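Local coordinates for U4/U6 snRNA-associated-splicing factor PRP24 (Saccharomyces cerevisiae, PDB 4N0T), which binds U6 snRNA and acts as a spliceosome recycling factor that anneals the U6 and U4 snRNAs, at residues Ser294-Phe299 and Asn321-Ile326; Glu302-Asn307 and Leu337-Gly342; Gln298-Glu303 and Lys309-Ile314. All blocks are in the same frame, centred on the assembly; numbering follows the deposited sequence.

Interaction 1 of 3, residues Ser294-Phe299 and Asn321-Ile326; sequences SLICQF and NGAIII
I296, which meets A323 and I325 across this contact, is carried by a helical turn whose shortest backbone bond, Q298 N to S294 O at 3.0 Å, lies inside the helix; no hydrogen bond crosses between the two segments, and the contact is entirely apolar. The two branches of I296 divide the work. Its longer arm is extended (chi2 170°), which carries CD1 out to within 3.7 Å of A323 CB. The shorter branch, CG2, is anti to the backbone N and meets I325 CD1 at 3.8 Å. I325 answers with a folded arm: its chi2 of -68° bends CD1 back, and the two isoleucines meet at an oblique angle. A323 and I325 both direct their CB atoms to the helix, as residues two apart on a strand do, so I296 reaches both along one face. All three residues are buried, and I314 of the neighbouring strand 311-317 touches both I296 and I325. I324 and I326 instead contact residues of helix 258-270, which packs on the other face of the sheet. A helix laid by aliphatic side chains against one face of an antiparallel sheet is part of the core of the RNA recognition motif, here the occluded member of the family.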
loop_
_atom_site.group_PDB
_atom_site.type_symbol
_atom_site.label_atom_id
_atom_site.label_comp_id
_atom_site.label_asym_id
_atom_site.label_seq_id
_atom_site.Cartn_x
_atom_site.Cartn_y
_atom_site.Cartn_z
ATOM N N SER A 294 6.426 -7.426 4.382
ATOM C CA SER A 294 6.012 -7.979 5.675
ATOM C C SER A 294 5.256 -9.291 5.521
ATOM O O SER A 294 5.430 -10.203 6.322
ATOM C CB SER A 294 5.157 -6.989 6.466
ATOM O OG SER A 294 5.926 -5.838 6.771
ATOM N N LEU A 295 4.413 -9.383 4.499
ATOM C CA LEU A 295 3.668 -10.608 4.263
ATOM C C LEU A 295 4.623 -11.740 3.852
ATOM O O LEU A 295 4.479 -12.893 4.284
ATOM C CB LEU A 295 2.605 -10.366 3.192
ATOM C CG LEU A 295 1.582 -11.483 3.029
ATOM C CD1 LEU A 295 0.797 -11.640 4.320
ATOM C CD2 LEU A 295 0.645 -11.188 1.867
ATOM N N ILE A 296 5.609 -11.409 3.026
ATOM C CA ILE A 296 6.597 -12.392 2.592
ATOM C C ILE A 296 7.444 -12.861 3.768
ATOM O O ILE A 296 7.730 -14.054 3.906
ATOM C CB ILE A 296 7.510 -11.804 1.505
ATOM C CG1 ILE A 296 6.688 -11.518 0.245
ATOM C CG2 ILE A 296 8.677 -12.752 1.214
ATOM C CD1 ILE A 296 7.442 -10.721 -0.816
ATOM N N CYS A 297 7.828 -11.923 4.626
ATOM C CA CYS A 297 8.622 -12.238 5.814
ATOM C C CYS A 297 7.865 -13.220 6.715
ATOM O O CYS A 297 8.427 -14.206 7.220
ATOM C CB CYS A 297 8.936 -10.950 6.579
ATOM S SG CYS A 297 10.076 -11.163 7.967
ATOM N N GLN A 298 6.581 -12.955 6.897
ATOM C CA GLN A 298 5.731 -13.810 7.719
ATOM C C GLN A 298 5.667 -15.231 7.152
ATOM O O GLN A 298 5.790 -16.216 7.893
ATOM C CB GLN A 298 4.337 -13.197 7.820
ATOM C CG GLN A 298 3.317 -14.062 8.512
ATOM C CD GLN A 298 1.951 -13.411 8.538
ATOM O OE1 GLN A 298 1.636 -12.634 9.442
ATOM N NE2 GLN A 298 1.133 -13.717 7.537
ATOM N N PHE A 299 5.508 -15.325 5.832
ATOM C CA PHE A 299 5.536 -16.607 5.136
ATOM C C PHE A 299 6.854 -17.345 5.343
ATOM O O PHE A 299 6.853 -18.541 5.621
ATOM C CB PHE A 299 5.260 -16.381 3.651
ATOM C CG PHE A 299 5.684 -17.512 2.755
ATOM C CD1 PHE A 299 4.939 -18.689 2.684
ATOM C CD2 PHE A 299 6.794 -17.373 1.928
ATOM C CE1 PHE A 299 5.320 -19.718 1.828
ATOM C CE2 PHE A 299 7.181 -18.398 1.071
ATOM C CZ PHE A 299 6.442 -19.573 1.025
ATOM N N ASN A 321 7.345 -8.765 -11.485
ATOM C CA ASN A 321 6.455 -9.587 -10.653
ATOM C C ASN A 321 7.186 -10.394 -9.579
ATOM O O ASN A 321 6.861 -11.558 -9.326
ATOM C CB ASN A 321 5.615 -10.535 -11.523
ATOM C CG ASN A 321 4.852 -9.807 -12.605
ATOM O OD1 ASN A 321 4.330 -8.718 -12.384
ATOM N ND2 ASN A 321 4.771 -10.416 -13.791
ATOM N N GLY A 322 8.182 -9.786 -8.946
ATOM C CA GLY A 322 9.008 -10.520 -8.004
ATOM C C GLY A 322 9.395 -9.785 -6.735
ATOM O O GLY A 322 8.951 -8.664 -6.475
ATOM N N ALA A 323 10.195 -10.461 -5.919
ATOM C CA ALA A 323 10.775 -9.868 -4.724
ATOM C C ALA A 323 12.172 -10.436 -4.572
ATOM O O ALA A 323 12.442 -11.581 -4.966
ATOM C CB ALA A 323 9.927 -10.184 -3.491
ATOM N N ILE A 324 13.060 -9.618 -4.023
ATOM C CA ILE A 324 14.410 -10.044 -3.699
ATOM C C ILE A 324 14.487 -10.298 -2.205
ATOM O O ILE A 324 14.032 -9.481 -1.392
ATOM C CB ILE A 324 15.428 -8.967 -4.062
ATOM C CG1 ILE A 324 15.472 -8.798 -5.585
ATOM C CG2 ILE A 324 16.812 -9.328 -3.506
ATOM C CD1 ILE A 324 16.295 -7.586 -6.054
ATOM N N ILE A 325 15.032 -11.457 -1.845
ATOM C CA ILE A 325 15.265 -11.774 -0.445
ATOM C C ILE A 325 16.766 -11.836 -0.245
ATOM O O ILE A 325 17.447 -12.636 -0.888
ATOM C CB ILE A 325 14.705 -13.149 -0.065
ATOM C CG1 ILE A 325 13.299 -13.365 -0.643
ATOM C CG2 ILE A 325 14.718 -13.304 1.462
ATOM C CD1 ILE A 325 12.244 -12.483 -0.040
ATOM N N ILE A 326 17.292 -10.979 0.620
ATOM C CA ILE A 326 18.730 -10.973 0.864
ATOM C C ILE A 326 18.971 -11.688 2.178
ATOM O O ILE A 326 18.382 -11.333 3.209
ATOM C CB ILE A 326 19.273 -9.552 0.940
ATOM C CG1 ILE A 326 18.906 -8.778 -0.328
ATOM C CG2 ILE A 326 20.784 -9.571 1.138
ATOM C CD1 ILE A 326 19.458 -7.352 -0.331
#

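Interaction 2 of 3, residues Glu302-Asn307 and Leu337-Gly342; sequences EEIHIN and LMILNG
I304 touches I339 and L340 through separate branches. Its CG2 methyl lies 3.7 Å from CG2 of I339, and these two side chains run past each other in opposite directions. On the other arm, CG1 approaches L340 CD2 at 3.8 Å. The arm is bent rather than extended (chi2 -61°), which keeps the terminal I304 CD1 close to the same L340 methyl, at 3.9 Å. L340 does not aim its CB at the partner segment; with chi2 near 170°, its CD2 end closes the distance. The pairing is graded in burial: L340 is buried, I304 partly exposed and I339 exposed, so one flank faces the surface. Further out, the backbone turns just after I304: H305 has a positive phi of 64°, and the backbone of I306 is hydrogen-bonded to that of L300, consistent with the chain folding back on the helix. N341, the first residue to leave helical geometry after L340, is tied by its OD1 to S352 N. Around this seam, L340 also packs on F299 and L300 of helix 293-302 and on I282 and L284 of strand 281-285, while I306 rests on F332 and M336 of helix 330-340.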
loop_
_atom_site.group_PDB
_atom_site.type_symbol
_atom_site.label_atom_id
_atom_site.label_comp_id
_atom_site.label_asym_id
_atom_site.label_seq_id
_atom_site.Cartn_x
_atom_site.Cartn_y
_atom_site.Cartn_z
ATOM N N GLU A 302 6.899 -18.419 9.248
ATOM C CA GLU A 302 5.854 -19.320 9.740
ATOM C C GLU A 302 5.708 -20.602 8.930
ATOM O O GLU A 302 5.400 -21.657 9.486
ATOM C CB GLU A 302 4.502 -18.599 9.805
ATOM C CG GLU A 302 4.483 -17.410 10.760
ATOM C CD GLU A 302 3.131 -16.724 10.816
ATOM O OE1 GLU A 302 2.153 -17.271 10.254
ATOM O OE2 GLU A 302 3.047 -15.636 11.423
ATOM N N GLU A 303 5.915 -20.512 7.620
ATOM C CA GLU A 303 5.737 -21.667 6.748
ATOM C C GLU A 303 7.057 -22.368 6.421
ATOM O O GLU A 303 7.104 -23.594 6.319
ATOM C CB GLU A 303 5.010 -21.273 5.456
ATOM C CG GLU A 303 3.624 -20.687 5.674
ATOM C CD GLU A 303 2.670 -21.665 6.342
ATOM O OE1 GLU A 303 2.748 -22.881 6.050
ATOM O OE2 GLU A 303 1.838 -21.213 7.162
ATOM N N ILE A 304 8.130 -21.599 6.257
ATOM C CA ILE A 304 9.405 -22.177 5.854
ATOM C C ILE A 304 10.317 -22.370 7.073
ATOM O O ILE A 304 11.358 -23.030 6.988
ATOM C CB ILE A 304 10.077 -21.306 4.767
ATOM C CG1 ILE A 304 9.060 -20.972 3.672
ATOM C CG2 ILE A 304 11.295 -21.991 4.168
ATOM C CD1 ILE A 304 8.490 -22.200 2.931
ATOM N N HIS A 305 9.906 -21.797 8.205
ATOM C CA HIS A 305 10.605 -21.952 9.486
ATOM C C HIS A 305 12.009 -21.357 9.469
ATOM O O HIS A 305 12.934 -21.858 10.114
ATOM C CB HIS A 305 10.581 -23.414 9.949
ATOM C CG HIS A 305 9.197 -23.968 10.066
ATOM N ND1 HIS A 305 8.666 -24.850 9.149
ATOM C CD2 HIS A 305 8.214 -23.724 10.967
ATOM C CE1 HIS A 305 7.423 -25.142 9.490
ATOM N NE2 HIS A 305 7.125 -24.475 10.591
ATOM N N ILE A 306 12.133 -20.262 8.727
ATOM C CA ILE A 306 13.346 -19.477 8.676
ATOM C C ILE A 306 13.330 -18.535 9.879
ATOM O O ILE A 306 12.280 -18.000 10.243
ATOM C CB ILE A 306 13.375 -18.653 7.370
ATOM C CG1 ILE A 306 13.340 -19.585 6.156
ATOM C CG2 ILE A 306 14.600 -17.777 7.299
ATOM C CD1 ILE A 306 13.033 -18.863 4.852
ATOM N N ASN A 307 14.482 -18.348 10.510
ATOM C CA ASN A 307 14.589 -17.390 11.597
ATOM C C ASN A 307 14.641 -15.957 11.063
ATOM O O ASN A 307 15.299 -15.680 10.057
ATOM C CB ASN A 307 15.834 -17.689 12.427
ATOM C CG ASN A 307 15.891 -16.877 13.699
ATOM O OD1 ASN A 307 16.245 -15.698 13.683
ATOM N ND2 ASN A 307 15.552 -17.510 14.816
ATOM N N LEU A 337 17.195 -21.287 -1.882
ATOM C CA LEU A 337 16.887 -21.415 -3.305
ATOM C C LEU A 337 16.205 -22.754 -3.561
ATOM O O LEU A 337 15.158 -22.833 -4.208
ATOM C CB LEU A 337 18.170 -21.325 -4.130
ATOM C CG LEU A 337 17.964 -21.277 -5.647
ATOM C CD1 LEU A 337 17.546 -19.884 -6.095
ATOM C CD2 LEU A 337 19.209 -21.719 -6.394
ATOM N N MET A 338 16.805 -23.810 -3.029
ATOM C CA MET A 338 16.255 -25.155 -3.188
ATOM C C MET A 338 14.884 -25.330 -2.525
ATOM O O MET A 338 13.939 -25.827 -3.148
ATOM C CB MET A 338 17.238 -26.183 -2.622
ATOM C CG MET A 338 16.702 -27.594 -2.676
ATOM S SD MET A 338 17.745 -28.738 -1.746
ATOM C CE MET A 338 19.304 -28.578 -2.622
ATOM N N ILE A 339 14.790 -24.942 -1.256
ATOM C CA ILE A 339 13.552 -25.086 -0.493
ATOM C C ILE A 339 12.388 -24.295 -1.096
ATOM O O ILE A 339 11.263 -24.781 -1.182
ATOM C CB ILE A 339 13.758 -24.660 0.983
ATOM C CG1 ILE A 339 14.584 -25.706 1.741
ATOM C CG2 ILE A 339 12.422 -24.456 1.691
ATOM C CD1 ILE A 339 14.875 -25.314 3.188
ATOM N N LEU A 340 12.646 -23.062 -1.515
ATOM C CA LEU A 340 11.532 -22.212 -1.932
ATOM C C LEU A 340 10.986 -22.508 -3.327
ATOM O O LEU A 340 9.819 -22.230 -3.604
ATOM C CB LEU A 340 11.918 -20.726 -1.813
ATOM C CG LEU A 340 11.934 -20.263 -0.355
ATOM C CD1 LEU A 340 12.533 -18.877 -0.216
ATOM C CD2 LEU A 340 10.523 -20.277 0.186
ATOM N N ASN A 341 11.818 -23.052 -4.212
ATOM C CA ASN A 341 11.381 -23.261 -5.590
ATOM C C ASN A 341 10.271 -24.301 -5.609
ATOM O O ASN A 341 10.475 -25.441 -5.176
ATOM C CB ASN A 341 12.536 -23.710 -6.484
ATOM C CG ASN A 341 12.186 -23.657 -7.962
ATOM O OD1 ASN A 341 11.602 -22.683 -8.447
ATOM N ND2 ASN A 341 12.528 -24.720 -8.688
ATOM N N GLY A 342 9.095 -23.911 -6.084
ATOM C CA GLY A 342 7.973 -24.828 -6.126
ATOM C C GLY A 342 7.106 -24.856 -4.873
ATOM O O GLY A 342 6.100 -25.580 -4.814
#

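Interaction 3 of 3, residues Gln298-Glu303 and Lys309-Ile314; sequences QFLQEE and KDIRKI
L300 meets I311 and I314 chiefly through its CD1 methyl. Its side chain is extended: CG is anti to the carbonyl carbon (chi1 -65°), and a chi2 of 177° carries CD1 outward to where both isoleucine CD1 methyls reach it, roughly at right angles. I311 CD1 stands 4.0 Å from L300 CD1 and also lies 4.1 Å from L300 CB, so its tip crosses the leucine at a slant, touching base and end. I314 approaches differently, tip to tip, with its CD1 4.1 Å from L300 CD1; its own arm is fully extended (chi2 178°), consistent with that end-on approach. No polar bond joins the segments. I311 and I314, three residues apart, both direct CB to the helix, unlike in a regular strand. The reason is a classic beta bulge: R312 and K313 both face I326, with R312 N 2.8 Å from I326 O and K313 O 2.8 Å from I326 N. The extra residue restores I314 to the helix-facing side, where it also touches I296, C297 and I325. Helix 293-302, joined through a loop and a short 3-10 turn to the bulged edge strand 311-317, gives the first helix and second strand of the RNA recognition motif.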
loop_
_atom_site.group_PDB
_atom_site.type_symbol
_atom_site.label_atom_id
_atom_site.label_comp_id
_atom_site.label_asym_id
_atom_site.label_seq_id
_atom_site.Cartn_x
_atom_site.Cartn_y
_atom_site.Cartn_z
ATOM N N GLN A 298 6.581 -12.955 6.897
ATOM C CA GLN A 298 5.731 -13.810 7.719
ATOM C C GLN A 298 5.667 -15.231 7.152
ATOM O O GLN A 298 5.790 -16.216 7.893
ATOM C CB GLN A 298 4.337 -13.197 7.820
ATOM C CG GLN A 298 3.317 -14.062 8.512
ATOM C CD GLN A 298 1.951 -13.411 8.538
ATOM O OE1 GLN A 298 1.636 -12.634 9.442
ATOM N NE2 GLN A 298 1.133 -13.717 7.537
ATOM N N PHE A 299 5.508 -15.325 5.832
ATOM C CA PHE A 299 5.536 -16.607 5.136
ATOM C C PHE A 299 6.854 -17.345 5.343
ATOM O O PHE A 299 6.853 -18.541 5.621
ATOM C CB PHE A 299 5.260 -16.381 3.651
ATOM C CG PHE A 299 5.684 -17.512 2.755
ATOM C CD1 PHE A 299 4.939 -18.689 2.684
ATOM C CD2 PHE A 299 6.794 -17.373 1.928
ATOM C CE1 PHE A 299 5.320 -19.718 1.828
ATOM C CE2 PHE A 299 7.181 -18.398 1.071
ATOM C CZ PHE A 299 6.442 -19.573 1.025
ATOM N N LEU A 300 7.983 -16.649 5.216
ATOM C CA LEU A 300 9.276 -17.307 5.396
ATOM C C LEU A 300 9.471 -17.824 6.819
ATOM O O LEU A 300 10.072 -18.887 7.027
ATOM C CB LEU A 300 10.420 -16.362 5.042
ATOM C CG LEU A 300 10.486 -15.941 3.578
ATOM C CD1 LEU A 300 11.618 -14.937 3.365
ATOM C CD2 LEU A 300 10.676 -17.148 2.681
ATOM N N GLN A 301 8.980 -17.064 7.797
ATOM C CA GLN A 301 9.135 -17.451 9.197
ATOM C C GLN A 301 8.173 -18.556 9.614
ATOM O O GLN A 301 8.587 -19.523 10.259
ATOM C CB GLN A 301 8.951 -16.238 10.113
ATOM C CG GLN A 301 10.075 -15.220 10.018
ATOM C CD GLN A 301 9.693 -13.888 10.638
ATOM O OE1 GLN A 301 10.520 -12.987 10.762
ATOM N NE2 GLN A 301 8.427 -13.756 11.015
ATOM N N GLU A 302 6.899 -18.419 9.248
ATOM C CA GLU A 302 5.854 -19.320 9.740
ATOM C C GLU A 302 5.708 -20.602 8.930
ATOM O O GLU A 302 5.400 -21.657 9.486
ATOM C CB GLU A 302 4.502 -18.599 9.805
ATOM C CG GLU A 302 4.483 -17.410 10.760
ATOM C CD GLU A 302 3.131 -16.724 10.816
ATOM O OE1 GLU A 302 2.153 -17.271 10.254
ATOM O OE2 GLU A 302 3.047 -15.636 11.423
ATOM N N GLU A 303 5.915 -20.512 7.620
ATOM C CA GLU A 303 5.737 -21.667 6.748
ATOM C C GLU A 303 7.057 -22.368 6.421
ATOM O O GLU A 303 7.104 -23.594 6.319
ATOM C CB GLU A 303 5.010 -21.273 5.456
ATOM C CG GLU A 303 3.624 -20.687 5.674
ATOM C CD GLU A 303 2.670 -21.665 6.342
ATOM O OE1 GLU A 303 2.748 -22.881 6.050
ATOM O OE2 GLU A 303 1.838 -21.213 7.162
ATOM N N LYS A 309 16.226 -13.399 11.858
ATOM C CA LYS A 309 17.540 -12.785 11.698
ATOM C C LYS A 309 18.407 -13.464 10.641
ATOM O O LYS A 309 19.544 -13.050 10.414
ATOM C CB LYS A 309 18.277 -12.705 13.040
ATOM C CG LYS A 309 18.809 -14.038 13.551
ATOM C CD LYS A 309 18.855 -14.050 15.077
ATOM C CE LYS A 309 19.392 -15.366 15.632
ATOM N NZ LYS A 309 19.640 -15.264 17.104
ATOM N N ASP A 310 17.879 -14.501 9.994
ATOM C CA ASP A 310 18.555 -15.078 8.836
ATOM C C ASP A 310 18.229 -14.234 7.611
ATOM O O ASP A 310 18.881 -14.333 6.569
ATOM C CB ASP A 310 18.090 -16.518 8.602
ATOM C CG ASP A 310 18.580 -17.476 9.676
ATOM O OD1 ASP A 310 19.786 -17.439 10.004
ATOM O OD2 ASP A 310 17.756 -18.264 10.191
ATOM N N ILE A 311 17.203 -13.402 7.746
ATOM C CA ILE A 311 16.769 -12.548 6.654
ATOM C C ILE A 311 17.282 -11.127 6.871
ATOM O O ILE A 311 16.924 -10.476 7.853
ATOM C CB ILE A 311 15.233 -12.512 6.572
ATOM C CG1 ILE A 311 14.678 -13.923 6.360
ATOM C CG2 ILE A 311 14.781 -11.589 5.447
ATOM C CD1 ILE A 311 13.263 -14.105 6.884
ATOM N N ARG A 312 18.124 -10.653 5.957
ATOM C CA ARG A 312 18.672 -9.300 6.042
ATOM C C ARG A 312 17.662 -8.254 5.562
ATOM O O ARG A 312 17.410 -7.249 6.244
ATOM C CB ARG A 312 19.954 -9.213 5.217
ATOM C CG ARG A 312 20.219 -7.840 4.644
ATOM C CD ARG A 312 21.113 -7.012 5.532
ATOM N NE ARG A 312 22.496 -7.096 5.080
ATOM C CZ ARG A 312 22.929 -6.604 3.922
ATOM N NH1 ARG A 312 22.085 -5.997 3.095
ATOM N NH2 ARG A 312 24.207 -6.722 3.588
ATOM N N LYS A 313 17.077 -8.496 4.390
ATOM C CA LYS A 313 16.184 -7.518 3.777
ATOM C C LYS A 313 15.277 -8.177 2.734
ATOM O O LYS A 313 15.692 -9.126 2.068
ATOM C CB LYS A 313 17.014 -6.404 3.125
ATOM C CG LYS A 313 16.200 -5.249 2.588
ATOM C CD LYS A 313 16.950 -3.934 2.745
ATOM C CE LYS A 313 15.970 -2.760 2.827
ATOM N NZ LYS A 313 14.863 -3.022 3.800
ATOM N N ILE A 314 14.051 -7.666 2.598
ATOM C CA ILE A 314 13.157 -8.084 1.511
ATOM C C ILE A 314 12.738 -6.850 0.707
ATOM O O ILE A 314 12.224 -5.878 1.275
ATOM C CB ILE A 314 11.900 -8.806 2.039
ATOM C CG1 ILE A 314 12.297 -10.062 2.833
ATOM C CG2 ILE A 314 10.973 -9.195 0.874
ATOM C CD1 ILE A 314 11.106 -10.821 3.431
#

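In the fold
Leaving helix 293-302, the chain first closes the short loop of interaction 3, in which the helix meets strand 311-317 with only five residues between the two segments. The longer span of interaction 1 encloses it, returning strand 322-327 to an earlier turn of the same helix; the two share Q298 and F299 and reach neighbouring strands of one sheet. Interaction 2 shares E302 and E303 with interaction 3, starting from the same helix end, and crosses interaction 1, because its second segment lies beyond those strands on helix 330-340. Interactions 1 and 3 therefore seat the first helix on the sheet, while interaction 2 joins its exit to the second helix; F299 touches both I304 and L340.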